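Local coordinates for ubiquinol-cytochrome C chaperone (Brucella abortus NCTC 8038, PDB 6RWT), which is the bacterial homolog of the mitochondrial assembly factor Cbp3 and probably acts as a chaperone for newly made cytochrome b during assembly of respiratory complex III, at residues K31-Y34 against A35-V39; C146-G149 against A150-L153; P98-M101 against K102-R106. All coordinates share one frame; numbering follows the deposited sequence. Where two conformers were deposited one is given.

Interaction 1 (K31-Y34 against A35-V39); sequences KRFY and AQFQV
Arg32 grips the side-chain carbonyl of Gln36 side-on: NE and NH2 each donate to OE1 of Gln36, both at 2.9 Å and from the same face of the amide. OE1 lies only 5° out of the guanidinium plane, although the guanidinium and amide planes are 32° apart. With CG of Arg32 anti to its own N (chi1 -164°) and the chain extended as far as NE, the side chain runs alongside that of Gln36 and over one face of the Phe37 ring, where NE of Arg32 is 3.6 Å from CE1 of Phe37. Phe33 offers its ring edge to Phe37, and CG1 of Val39 packs against CE1 of Tyr34 at 4.0 Å.

The backbone fixes these positions. A type I beta turn from Ala35 to Gln38 follows residues 31-34; Phe37 N donates to Arg32 O at 3.1 Å and Val39 N to Phe33 O at 2.9 Å. One water donates to both Tyr34 O and Val39 O. Farther out, NH1 of Arg32 reaches Val177 O and Val180 O, and Tyr34 OH bonds to Ala28 O. The guanidinium is thus held by carbonyl oxygens of Gln36, Val177 and Val180, which together fix its rotation.

Interaction 2 (C146-G149 against A150-L153); sequences CYLG and AYVL
Leu148 and Tyr151 meet through CD1 of the leucine and CD2 of the ring, 4.1 Å apart, on the buried side of helix 145-161. They are one turn apart, and both have CG anti to the backbone N; the leucine's chi1 of -177° and the tyrosine's of 167° bring the branch and the ring near each other, although the ring then leads away from the preceding turn. Close packing continues along the helix. CG2 of Val152 lies 3.3 Å from Leu148 O, the same oxygen that accepts the Val152 N-H at 2.9 Å in the carbonyl plane. Gly149 is buried, and its contribution is made by backbone: its carbonyl oxygen receives Leu153 N at 3.0 Å, while CG of Leu153 rests 3.5 Å from that oxygen. Leu131 and Ile135 of helix 124-135 cover Leu148, Leu127 touches Val152, and the Tyr151 ring meets Phe33 edge-to-face while its hydroxyl bonds to NE2 of His53.

The other side is looser. Cys146 is exposed, and its side chain points away from residues 150-153. Ala150, partly exposed, has only its methyl CB to set against the preceding turn, 3.6 Å from Cys146 O. Its N-H reaches that same oxygen at 3.0 Å from 38° above the carbonyl plane.

Four consecutive i to i+4 bonds therefore satisfy the main-chain carbonyls of residues 146-149 within the helix, and its buried side can pack through hydrocarbon and aromatic groups, with the tyrosine hydroxyl satisfied separately by the histidine.

Interaction 3 (P98-M101 against K102-R106); sequences PKRM and KKLAR
Lys103 sends CG anti to its carbonyl carbon (chi1 -68°) and then runs extended to NZ, which carries its ammonium back past the first turn of helix 100-120 to Pro98 O. Lys99 holds the N-cap position, so this bond ties the residue before the cap to the first turn. NZ of Lys103 stands 2.9 Å from O of Pro98, tilted 16° from the carbonyl plane. On the way, the aliphatic part of the lysine runs beside the backbone, with CG of Lys103 3.4 Å from O of Lys99. That oxygen also accepts Lys103 N at 3.0 Å, with an N-H...O angle of 165°, which begins the regular helical bonding.

Across the start of the helix, Arg100 bends at chi3, and its guanidinium forms salt bridges with Asp84 of helix 66-89 and with Asp94. These acidic partners probably offset the proximity of Arg88. Arg100 touches Leu87 and Ala105 touches Phe80, so this end of helix 100-120 packs on helix 66-89 and leaves its lysines on the exposed side. The helical bonding carries on at Ala105, whose N donates to O of Met101 at 3.0 Å while its CB lies 3.6 Å from the same Met101 O.

How the interactions relate
Interactions 1 and 2 form one continuous packing region, their centres 13 Å apart. The loop of interaction 1 lies on helix 145-161: CZ of Phe33 is 3.6 Å from CE2 of Tyr151, CZ of Phe37 is 3.7 Å from CD1 of Tyr147, and NH2 of Arg32 is 3.6 Å from CE1 of Tyr147. Interaction 3 is separate, its centre 29 Å from each of the others and its nearest atoms about 18 Å away; it lies across the chain's centre from interaction 2. Bound magnesium ions are well removed, about 11 Å from the Tyr34 side chain and about 12 Å from that of Arg100, so neither residue coordinates the metal.

Interaction 1 (K31-Y34 against A35-V39)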
loop_
_atom_site.group_PDB
_atom_site.type_symbol
_atom_site.label_atom_id
_atom_site.label_comp_id
_atom_site.label_asym_id
_atom_site.label_seq_id
_atom_site.Cartn_x
_atom_site.Cartn_y
_atom_site.Cartn_z
ATOM N N LYS A 31 8.473 -8.357 -10.108
ATOM C CA LYS A 31 9.361 -9.511 -9.861
ATOM C C LYS A 31 10.671 -9.169 -9.151
ATOM O O LYS A 31 11.161 -9.968 -8.343
ATOM C CB LYS A 31 9.661 -10.260 -11.172
ATOM C CG LYS A 31 8.447 -10.911 -11.819
ATOM C CD LYS A 31 7.951 -12.130 -11.057
ATOM C CE LYS A 31 6.754 -12.772 -11.747
ATOM N NZ LYS A 31 7.096 -13.321 -13.091
ATOM N N ARG A 32 11.219 -7.982 -9.423
ATOM C CA ARG A 32 12.510 -7.571 -8.854
ATOM C C ARG A 32 12.539 -7.591 -7.318
ATOM O O ARG A 32 13.580 -7.879 -6.732
ATOM C CB ARG A 32 12.932 -6.183 -9.368
ATOM C CG ARG A 32 14.404 -5.865 -9.137
ATOM C CD ARG A 32 14.816 -4.516 -9.707
ATOM N NE ARG A 32 16.268 -4.314 -9.622
ATOM C CZ ARG A 32 16.903 -3.177 -9.908
ATOM N NH1 ARG A 32 16.229 -2.091 -10.295
ATOM N NH2 ARG A 32 18.232 -3.120 -9.801
ATOM N N PHE A 33 11.408 -7.306 -6.663
ATOM C CA PHE A 33 11.371 -7.349 -5.193
ATOM C C PHE A 33 11.802 -8.727 -4.673
ATOM O O PHE A 33 12.552 -8.822 -3.710
ATOM C CB PHE A 33 9.971 -7.061 -4.618
ATOM C CG PHE A 33 9.377 -5.724 -5.002
ATOM C CD1 PHE A 33 10.111 -4.540 -4.912
ATOM C CD2 PHE A 33 8.039 -5.648 -5.396
ATOM C CE1 PHE A 33 9.533 -3.321 -5.255
ATOM C CE2 PHE A 33 7.465 -4.434 -5.733
ATOM C CZ PHE A 33 8.216 -3.266 -5.665
ATOM N N TYR A 34 11.326 -9.781 -5.339
ATOM C CA TYR A 34 11.483 -11.162 -4.883
ATOM C C TYR A 34 12.728 -11.846 -5.467
ATOM O O TYR A 34 13.292 -12.759 -4.854
ATOM C CB TYR A 34 10.216 -11.959 -5.219
ATOM C CG TYR A 34 8.934 -11.281 -4.744
ATOM C CD1 TYR A 34 8.486 -11.411 -3.420
ATOM C CD2 TYR A 34 8.202 -10.462 -5.601
ATOM C CE1 TYR A 34 7.323 -10.770 -2.987
ATOM C CE2 TYR A 34 7.042 -9.819 -5.180
ATOM C CZ TYR A 34 6.602 -9.973 -3.871
ATOM O OH TYR A 34 5.445 -9.328 -3.462
ATOM N N ALA A 35 13.147 -11.422 -6.650
ATOM C CA ALA A 35 14.390 -11.918 -7.225
ATOM C C ALA A 35 15.560 -11.126 -6.605
ATOM O O ALA A 35 16.032 -11.495 -5.525
ATOM C CB ALA A 35 14.353 -11.844 -8.747
ATOM N N GLN A 36 15.988 -10.028 -7.220
ATOM C CA GLN A 36 17.210 -9.342 -6.779
ATOM C C GLN A 36 17.178 -8.851 -5.324
ATOM O O GLN A 36 18.151 -9.037 -4.601
ATOM C CB GLN A 36 17.571 -8.177 -7.714
ATOM C CG GLN A 36 18.910 -7.523 -7.375
ATOM C CD GLN A 36 19.328 -6.430 -8.339
ATOM O OE1 GLN A 36 18.543 -5.976 -9.174
ATOM N NE2 GLN A 36 20.579 -5.995 -8.223
ATOM N N PHE A 37 16.064 -8.247 -4.890
ATOM C CA PHE A 37 16.027 -7.591 -3.569
ATOM C C PHE A 37 15.867 -8.559 -2.386
ATOM O O PHE A 37 16.030 -8.144 -1.237
ATOM C CB PHE A 37 14.926 -6.514 -3.491
ATOM C CG PHE A 37 15.126 -5.307 -4.386
ATOM C CD1 PHE A 37 16.218 -5.169 -5.256
ATOM C CD2 PHE A 37 14.164 -4.292 -4.371
ATOM C CE1 PHE A 37 16.342 -4.044 -6.065
ATOM C CE2 PHE A 37 14.289 -3.171 -5.179
ATOM C CZ PHE A 37 15.384 -3.046 -6.024
ATOM N N GLN A 38 15.524 -9.823 -2.659
ATOM C CA GLN A 38 15.387 -10.861 -1.625
ATOM C C GLN A 38 14.258 -10.593 -0.609
ATOM O O GLN A 38 14.342 -11.015 0.555
ATOM C CB GLN A 38 16.732 -11.129 -0.911
ATOM C CG GLN A 38 17.871 -11.517 -1.851
ATOM C CD GLN A 38 17.625 -12.817 -2.603
ATOM O OE1 GLN A 38 17.902 -12.910 -3.800
ATOM N NE2 GLN A 38 17.109 -13.830 -1.909
ATOM N N VAL A 39 13.193 -9.923 -1.057
ATOM C CA VAL A 39 11.925 -9.937 -0.304
ATOM C C VAL A 39 11.401 -11.387 -0.360
ATOM O O VAL A 39 11.353 -11.976 -1.438
ATOM C CB VAL A 39 10.873 -8.944 -0.858
ATOM C CG1 VAL A 39 9.553 -9.086 -0.100
ATOM C CG2 VAL A 39 11.375 -7.508 -0.758
HETATM O O HOH W 1 12.579 -14.051 -2.582
#

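Interaction 2 (C146-G149 against A150-L153)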
loop_
_atom_site.group_PDB
_atom_site.type_symbol
_atom_site.label_atom_id
_atom_site.label_comp_id
_atom_site.label_asym_id
_atom_site.label_seq_id
_atom_site.Cartn_x
_atom_site.Cartn_y
_atom_site.Cartn_z
ATOM N N CYS A 146 18.375 -0.218 1.084
ATOM C CA CYS A 146 18.541 1.131 0.516
ATOM C C CYS A 146 18.022 1.247 -0.930
ATOM O O CYS A 146 17.586 2.318 -1.348
ATOM C CB CYS A 146 20.006 1.565 0.603
ATOM S SG CYS A 146 20.573 1.831 2.302
ATOM N N TYR A 147 18.077 0.149 -1.680
ATOM C CA TYR A 147 17.475 0.058 -3.030
ATOM C C TYR A 147 15.942 0.172 -2.971
ATOM O O TYR A 147 15.323 0.932 -3.733
ATOM C CB TYR A 147 17.817 -1.288 -3.688
ATOM C CG TYR A 147 18.838 -1.267 -4.799
ATOM C CD1 TYR A 147 18.464 -0.929 -6.098
ATOM C CD2 TYR A 147 20.161 -1.648 -4.573
ATOM C CE1 TYR A 147 19.384 -0.931 -7.136
ATOM C CE2 TYR A 147 21.091 -1.656 -5.607
ATOM C CZ TYR A 147 20.695 -1.297 -6.888
ATOM O OH TYR A 147 21.600 -1.294 -7.928
ATOM N N LEU A 148 15.337 -0.604 -2.075
ATOM C CA LEU A 148 13.884 -0.563 -1.893
ATOM C C LEU A 148 13.456 0.823 -1.380
ATOM O O LEU A 148 12.450 1.373 -1.836
ATOM C CB LEU A 148 13.413 -1.673 -0.949
ATOM C CG LEU A 148 11.897 -1.794 -0.724
ATOM C CD1 LEU A 148 11.128 -1.942 -2.032
ATOM C CD2 LEU A 148 11.565 -2.951 0.216
ATOM N N GLY A 149 14.229 1.386 -0.454
ATOM C CA GLY A 149 13.967 2.735 0.042
ATOM C C GLY A 149 13.998 3.809 -1.039
ATOM O O GLY A 149 13.136 4.695 -1.062
ATOM N N ALA A 150 14.973 3.729 -1.944
ATOM C CA ALA A 150 15.024 4.640 -3.097
ATOM C C ALA A 150 13.758 4.540 -3.957
ATOM O O ALA A 150 13.199 5.561 -4.356
ATOM C CB ALA A 150 16.265 4.379 -3.942
ATOM N N TYR A 151 13.308 3.314 -4.222
ATOM C CA TYR A 151 12.039 3.084 -4.941
ATOM C C TYR A 151 10.845 3.723 -4.215
ATOM O O TYR A 151 10.029 4.401 -4.839
ATOM C CB TYR A 151 11.811 1.584 -5.164
ATOM C CG TYR A 151 10.410 1.179 -5.602
ATOM C CD1 TYR A 151 10.013 1.266 -6.939
ATOM C CD2 TYR A 151 9.493 0.676 -4.676
ATOM C CE1 TYR A 151 8.735 0.885 -7.332
ATOM C CE2 TYR A 151 8.213 0.299 -5.060
ATOM C CZ TYR A 151 7.840 0.390 -6.391
ATOM O OH TYR A 151 6.575 0.001 -6.782
ATOM N N VAL A 152 10.768 3.537 -2.900
ATOM C CA VAL A 152 9.650 4.082 -2.106
ATOM C C VAL A 152 9.634 5.625 -2.137
ATOM O O VAL A 152 8.579 6.230 -2.328
ATOM C CB VAL A 152 9.653 3.521 -0.658
ATOM C CG1 VAL A 152 8.611 4.216 0.212
ATOM C CG2 VAL A 152 9.382 2.020 -0.669
ATOM N N LEU A 153 10.799 6.248 -1.973
ATOM C CA LEU A 153 10.930 7.712 -2.074
ATOM C C LEU A 153 10.475 8.245 -3.445
ATOM O O LEU A 153 9.726 9.221 -3.511
ATOM C CB LEU A 153 12.368 8.159 -1.766
ATOM C CG LEU A 153 12.749 8.133 -0.281
ATOM C CD1 LEU A 153 14.252 7.955 -0.085
ATOM C CD2 LEU A 153 12.251 9.395 0.414
#

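Interaction 3 (P98-M101 against K102-R106)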
loop_
_atom_site.group_PDB
_atom_site.type_symbol
_atom_site.label_atom_id
_atom_site.label_comp_id
_atom_site.label_asym_id
_atom_site.label_seq_id
_atom_site.Cartn_x
_atom_site.Cartn_y
_atom_site.Cartn_z
ATOM N N PRO A 98 -9.876 -14.153 18.815
ATOM C CA PRO A 98 -10.857 -13.084 18.958
ATOM C C PRO A 98 -10.272 -11.734 18.533
ATOM O O PRO A 98 -9.039 -11.549 18.545
ATOM C CB PRO A 98 -11.185 -13.098 20.459
ATOM C CG PRO A 98 -10.025 -13.770 21.099
ATOM C CD PRO A 98 -9.563 -14.788 20.109
ATOM N N LYS A 99 -11.155 -10.823 18.134
ATOM C CA LYS A 99 -10.777 -9.481 17.677
ATOM C C LYS A 99 -9.773 -9.522 16.505
ATOM O O LYS A 99 -8.916 -8.639 16.388
ATOM C CB LYS A 99 -10.209 -8.641 18.837
ATOM C CG LYS A 99 -11.109 -8.514 20.065
ATOM C CD LYS A 99 -10.484 -7.561 21.082
ATOM C CE LYS A 99 -11.478 -7.049 22.114
ATOM N NZ LYS A 99 -11.653 -8.006 23.238
ATOM N N ARG A 100 -9.889 -10.537 15.645
ATOM C CA ARG A 100 -8.908 -10.784 14.586
ATOM C C ARG A 100 -8.722 -9.554 13.695
ATOM O O ARG A 100 -7.596 -9.142 13.463
ATOM C CB ARG A 100 -9.310 -12.002 13.735
ATOM C CG ARG A 100 -8.269 -12.465 12.714
ATOM C CD ARG A 100 -8.725 -13.736 12.004
ATOM N NE ARG A 100 -9.984 -13.474 11.309
ATOM C CZ ARG A 100 -10.184 -13.457 9.990
ATOM N NH1 ARG A 100 -9.232 -13.786 9.102
ATOM N NH2 ARG A 100 -11.397 -13.149 9.553
ATOM N N MET A 101 -9.818 -8.957 13.234
ATOM C CA MET A 101 -9.759 -7.810 12.314
ATOM C C MET A 101 -9.202 -6.546 12.958
ATOM O O MET A 101 -8.465 -5.788 12.311
ATOM C CB MET A 101 -11.150 -7.506 11.751
ATOM C CG MET A 101 -11.765 -8.644 10.955
ATOM S SD MET A 101 -11.280 -8.639 9.235
ATOM C CE MET A 101 -9.764 -9.577 9.230
ATOM N N LYS A 102 -9.574 -6.304 14.215
ATOM C CA LYS A 102 -9.026 -5.183 14.985
ATOM C C LYS A 102 -7.512 -5.320 15.149
ATOM O O LYS A 102 -6.780 -4.340 14.982
ATOM C CB LYS A 102 -9.709 -5.076 16.355
ATOM C CG LYS A 102 -11.154 -4.602 16.282
ATOM C CD LYS A 102 -11.927 -4.942 17.550
ATOM C CE LYS A 102 -13.378 -4.492 17.454
ATOM N NZ LYS A 102 -14.164 -4.880 18.660
ATOM N N LYS A 103 -7.044 -6.535 15.449
ATOM C CA LYS A 103 -5.598 -6.803 15.563
ATOM C C LYS A 103 -4.866 -6.609 14.223
ATOM O O LYS A 103 -3.748 -6.068 14.191
ATOM C CB LYS A 103 -5.343 -8.213 16.117
ATOM C CG LYS A 103 -5.768 -8.414 17.576
ATOM C CD LYS A 103 -5.735 -9.892 17.928
ATOM C CE LYS A 103 -6.098 -10.157 19.381
ATOM N NZ LYS A 103 -6.335 -11.614 19.591
ATOM N N LEU A 104 -5.477 -7.049 13.119
ATOM C CA LEU A 104 -4.886 -6.841 11.783
ATOM C C LEU A 104 -4.767 -5.374 11.424
ATOM O O LEU A 104 -3.738 -4.937 10.909
ATOM C CB LEU A 104 -5.719 -7.492 10.696
ATOM C CG LEU A 104 -5.583 -8.984 10.528
ATOM C CD1 LEU A 104 -5.834 -9.636 11.853
ATOM C CD2 LEU A 104 -6.661 -9.360 9.552
ATOM N N ALA A 105 -5.830 -4.617 11.671
ATOM C CA ALA A 105 -5.786 -3.164 11.451
ATOM C C ALA A 105 -4.680 -2.460 12.253
ATOM O O ALA A 105 -3.950 -1.625 11.700
ATOM C CB ALA A 105 -7.144 -2.542 11.738
ATOM N N ARG A 106 -4.525 -2.822 13.532
ATOM C CA ARG A 106 -3.405 -2.326 14.348
ATOM C C ARG A 106 -2.044 -2.756 13.778
ATOM O O ARG A 106 -1.098 -1.966 13.800
ATOM C CB ARG A 106 -3.562 -2.776 15.813
ATOM C CG ARG A 106 -2.496 -2.275 16.780
ATOM C CD ARG A 106 -2.900 -2.550 18.228
ATOM N NE ARG A 106 -1.830 -2.246 19.187
ATOM C CZ ARG A 106 -1.943 -2.302 20.518
ATOM N NH1 ARG A 106 -0.889 -2.016 21.278
ATOM N NH2 ARG A 106 -3.090 -2.657 21.107
#